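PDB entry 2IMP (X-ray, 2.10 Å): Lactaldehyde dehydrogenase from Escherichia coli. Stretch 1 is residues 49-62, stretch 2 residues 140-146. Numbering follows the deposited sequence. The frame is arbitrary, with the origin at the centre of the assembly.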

# COMPACT_ATOMS: atom_id res chain seq x y z
N ALA A 49 3.00 10.29 -36.12
CA ALA A 49 3.69 10.02 -34.87
C ALA A 49 2.89 9.05 -33.99
O ALA A 49 3.43 8.10 -33.42
CB ALA A 49 3.94 11.33 -34.12
N ILE A 50 1.59 9.31 -33.90
CA ILE A 50 0.71 8.45 -33.12
C ILE A 50 0.66 7.02 -33.68
O ILE A 50 0.71 6.05 -32.93
CB ILE A 50 -0.72 9.04 -33.05
CG1 ILE A 50 -0.70 10.31 -32.20
CG2 ILE A 50 -1.69 8.02 -32.47
CD1 ILE A 50 -2.02 11.05 -32.14
N ASP A 51 0.57 6.91 -35.01
CA ASP A 51 0.56 5.59 -35.63
C ASP A 51 1.87 4.83 -35.36
O ASP A 51 1.88 3.61 -35.16
CB ASP A 51 0.33 5.68 -37.14
CG ASP A 51 -1.08 6.12 -37.49
OD1 ASP A 51 -2.01 5.82 -36.71
OD2 ASP A 51 -1.27 6.75 -38.55
N ALA A 52 2.98 5.57 -35.38
CA ALA A 52 4.27 4.97 -35.10
C ALA A 52 4.35 4.50 -33.62
O ALA A 52 4.84 3.41 -33.32
CB ALA A 52 5.39 5.99 -35.38
N ALA A 53 3.84 5.34 -32.73
CA ALA A 53 3.81 5.00 -31.31
C ALA A 53 2.96 3.73 -31.06
O ALA A 53 3.31 2.90 -30.22
CB ALA A 53 3.26 6.16 -30.51
N GLU A 54 1.87 3.62 -31.80
CA GLU A 54 0.99 2.46 -31.68
C GLU A 54 1.69 1.17 -32.13
O GLU A 54 1.60 0.14 -31.46
CB GLU A 54 -0.28 2.68 -32.51
CG GLU A 54 -1.27 1.53 -32.44
CD GLU A 54 -2.49 1.78 -33.31
OE1 GLU A 54 -2.34 1.83 -34.55
OE2 GLU A 54 -3.60 1.94 -32.77
N ARG A 55 2.39 1.23 -33.27
CA ARG A 55 3.11 0.06 -33.76
C ARG A 55 4.19 -0.45 -32.79
O ARG A 55 4.40 -1.65 -32.67
CB ARG A 55 3.78 0.36 -35.11
CG ARG A 55 2.84 0.59 -36.30
CD ARG A 55 3.59 0.44 -37.63
NE ARG A 55 4.63 1.44 -37.83
CZ ARG A 55 4.40 2.69 -38.24
NH1 ARG A 55 3.16 3.09 -38.50
NH2 ARG A 55 5.41 3.53 -38.40
N ALA A 56 4.84 0.47 -32.09
CA ALA A 56 5.91 0.11 -31.17
C ALA A 56 5.48 -0.28 -29.74
O ALA A 56 6.22 -0.95 -29.03
CB ALA A 56 6.91 1.26 -31.07
N GLN A 57 4.28 0.14 -29.35
CA GLN A 57 3.80 -0.11 -28.00
C GLN A 57 3.79 -1.59 -27.50
O GLN A 57 4.29 -1.86 -26.41
CB GLN A 57 2.43 0.55 -27.81
CG GLN A 57 2.02 0.73 -26.36
CD GLN A 57 1.49 -0.55 -25.74
OE1 GLN A 57 0.86 -1.35 -26.43
NE2 GLN A 57 1.72 -0.75 -24.45
N PRO A 58 3.23 -2.53 -28.28
CA PRO A 58 3.20 -3.93 -27.83
C PRO A 58 4.61 -4.47 -27.47
O PRO A 58 4.80 -5.05 -26.40
CB PRO A 58 2.59 -4.66 -29.02
CG PRO A 58 1.63 -3.63 -29.57
CD PRO A 58 2.47 -2.36 -29.53
N GLU A 59 5.56 -4.29 -28.38
CA GLU A 59 6.94 -4.73 -28.15
C GLU A 59 7.58 -4.02 -26.94
O GLU A 59 8.33 -4.64 -26.18
CB GLU A 59 7.81 -4.43 -29.37
CG GLU A 59 7.74 -5.41 -30.51
CD GLU A 59 8.71 -5.02 -31.63
OE1 GLU A 59 8.47 -3.99 -32.30
OE2 GLU A 59 9.72 -5.74 -31.82
N TRP A 60 7.30 -2.73 -26.80
CA TRP A 60 7.83 -1.95 -25.69
C TRP A 60 7.26 -2.44 -24.34
O TRP A 60 8.02 -2.71 -23.41
CB TRP A 60 7.53 -0.45 -25.92
CG TRP A 60 8.06 0.48 -24.85
CD1 TRP A 60 7.33 1.18 -23.92
CD2 TRP A 60 9.44 0.81 -24.59
NE1 TRP A 60 8.16 1.92 -23.11
CE2 TRP A 60 9.45 1.71 -23.50
CE3 TRP A 60 10.65 0.43 -25.18
CZ2 TRP A 60 10.65 2.24 -22.98
CZ3 TRP A 60 11.84 0.97 -24.66
CH2 TRP A 60 11.82 1.86 -23.57
N GLU A 61 5.94 -2.57 -24.26
CA GLU A 61 5.36 -3.08 -23.03
C GLU A 61 5.82 -4.52 -22.72
O GLU A 61 5.95 -4.90 -21.56
CB GLU A 61 3.82 -3.02 -23.07
CG GLU A 61 3.18 -3.56 -21.78
CD GLU A 61 1.69 -3.22 -21.61
OE1 GLU A 61 1.01 -2.92 -22.62
OE2 GLU A 61 1.20 -3.29 -20.46
N ALA A 62 6.08 -5.30 -23.77
CA ALA A 62 6.53 -6.67 -23.59
C ALA A 62 7.94 -6.76 -22.96
O ALA A 62 8.32 -7.78 -22.38
CB ALA A 62 6.51 -7.40 -24.93
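Stretch 2 (140-146) KRALGVT

The contact between residues 140-146 and the helix 49-62 is a small strand-on-helix packing, apolar at one end and polar at the other, in which a single valine has the largest covered area and a glutamate holds the backbone of the strand. It illustrates a common principle: a segment can lie along a helix with few residues touching, its partners on the helix being three or four residues apart.

Stretch 2 is extended at Lys-140 to Ala-142, turns through Leu-143 and Gly-144, and is again a strand at Val-145 and Thr-146. The first strand runs roughly antiparallel to the helix, with 145° between their N-to-C directions and a closest approach of axes of 10.1 Å. The register records the opposed directions, since CA of Glu-61 lies 7.1 Å from CA of Ala-142, CA of Gln-57 lies 6.3 Å from CA of Gly-144, and CA of Glu-54 lies 6.0 Å from CA of Val-145. Steps of three and four residues along the helix keep these positions near one face, and the spacing narrows toward Val-145.

There the fit is closest to pure van der Waals packing. Val-145 points toward the helix with chi1 in the t well and is the residue most covered in this contact. Its CG1 rests 4.0 Å from CB of Ala-53 and 4.3 Å from CG2 of Ile-50, while its CG2 comes within 3.5 Å of CA of Glu-54. The valine lies close to the helix backbone, with CG2 of Val-145 3.8 Å from C of Ala-53. On the neighbouring strand residue, Thr-146, the side chain points away, in keeping with the alternation of a strand.

At the turn, CG of Gln-57 lies 3.6 Å from O of Gly-144. Gly-144 has phi/psi of 126/-117°, where a CB would be jammed against the carbonyl oxygen of Leu-143; the backbone itself therefore calls for glycine. Leu-143 points away from the helix and takes no part in the contact.

The polar end depends on Glu-61, whose extended side chain, t at both chi1 and chi2, reaches the strand. N of Ala-142 donates a hydrogen bond to OE2 of Glu-61 at 3.0 Å and a nearly straight 168°, so a backbone amide is satisfied by a side chain on the helix. CB of Ala-142 points toward the helix and sits 3.4 Å from the same OE2. The other carboxylate oxygen, OE1, accepts a hydrogen bond from NE2 of Gln-57 at 2.9 Å, one helical turn back, which steadies the carboxylate. Water 1 completes the bridge, donating to OE1 of Glu-61 at 2.8 Å and to O of Ala-142 at 2.7 Å. Both the amide and the carbonyl of Ala-142 are thus tied to one carboxylate, the first directly and the second through water.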

# COMPACT_ATOMS: atom_id res chain seq x y z
N LYS A 140 -1.45 -4.40 -13.08
CA LYS A 140 -1.25 -3.03 -13.53
C LYS A 140 -0.70 -3.04 -14.97
O LYS A 140 0.43 -3.47 -15.19
CB LYS A 140 -0.28 -2.30 -12.60
CG LYS A 140 -0.81 -2.06 -11.20
CD LYS A 140 -2.04 -1.16 -11.24
CE LYS A 140 -2.51 -0.82 -9.84
NZ LYS A 140 -1.43 -0.20 -9.04
N ARG A 141 -1.50 -2.59 -15.92
CA ARG A 141 -1.08 -2.57 -17.32
C ARG A 141 -0.87 -1.16 -17.87
O ARG A 141 -1.39 -0.19 -17.32
CB ARG A 141 -2.13 -3.26 -18.20
CG ARG A 141 -2.62 -4.62 -17.72
CD ARG A 141 -1.52 -5.66 -17.72
NE ARG A 141 -2.07 -7.00 -17.59
CZ ARG A 141 -1.34 -8.09 -17.34
NH1 ARG A 141 -0.03 -8.01 -17.19
NH2 ARG A 141 -1.94 -9.28 -17.26
N ALA A 142 -0.12 -1.06 -18.96
CA ALA A 142 0.09 0.23 -19.60
C ALA A 142 -1.21 0.71 -20.28
O ALA A 142 -2.10 -0.10 -20.56
CB ALA A 142 1.20 0.12 -20.63
N LEU A 143 -1.32 2.01 -20.52
CA LEU A 143 -2.50 2.53 -21.20
C LEU A 143 -2.42 2.27 -22.71
O LEU A 143 -3.41 1.99 -23.37
CB LEU A 143 -2.62 4.04 -20.97
CG LEU A 143 -2.60 4.51 -19.52
CD1 LEU A 143 -2.81 6.03 -19.47
CD2 LEU A 143 -3.69 3.76 -18.75
N GLY A 144 -1.20 2.37 -23.23
CA GLY A 144 -0.96 2.17 -24.64
C GLY A 144 -0.25 3.40 -25.16
O GLY A 144 0.87 3.69 -24.74
N VAL A 145 -0.88 4.12 -26.08
CA VAL A 145 -0.30 5.33 -26.63
C VAL A 145 -0.73 6.59 -25.87
O VAL A 145 -1.92 6.83 -25.70
CB VAL A 145 -0.69 5.53 -28.11
CG1 VAL A 145 -0.21 6.90 -28.59
CG2 VAL A 145 -0.08 4.42 -28.97
N THR A 146 0.24 7.38 -25.42
CA THR A 146 -0.06 8.61 -24.71
C THR A 146 0.56 9.85 -25.38
O THR A 146 1.51 9.73 -26.16
CB THR A 146 0.41 8.56 -23.22
OG1 THR A 146 1.84 8.66 -23.16
CG2 THR A 146 -0.03 7.25 -22.55
O HOH W 1 -1.61 -2.49 -21.71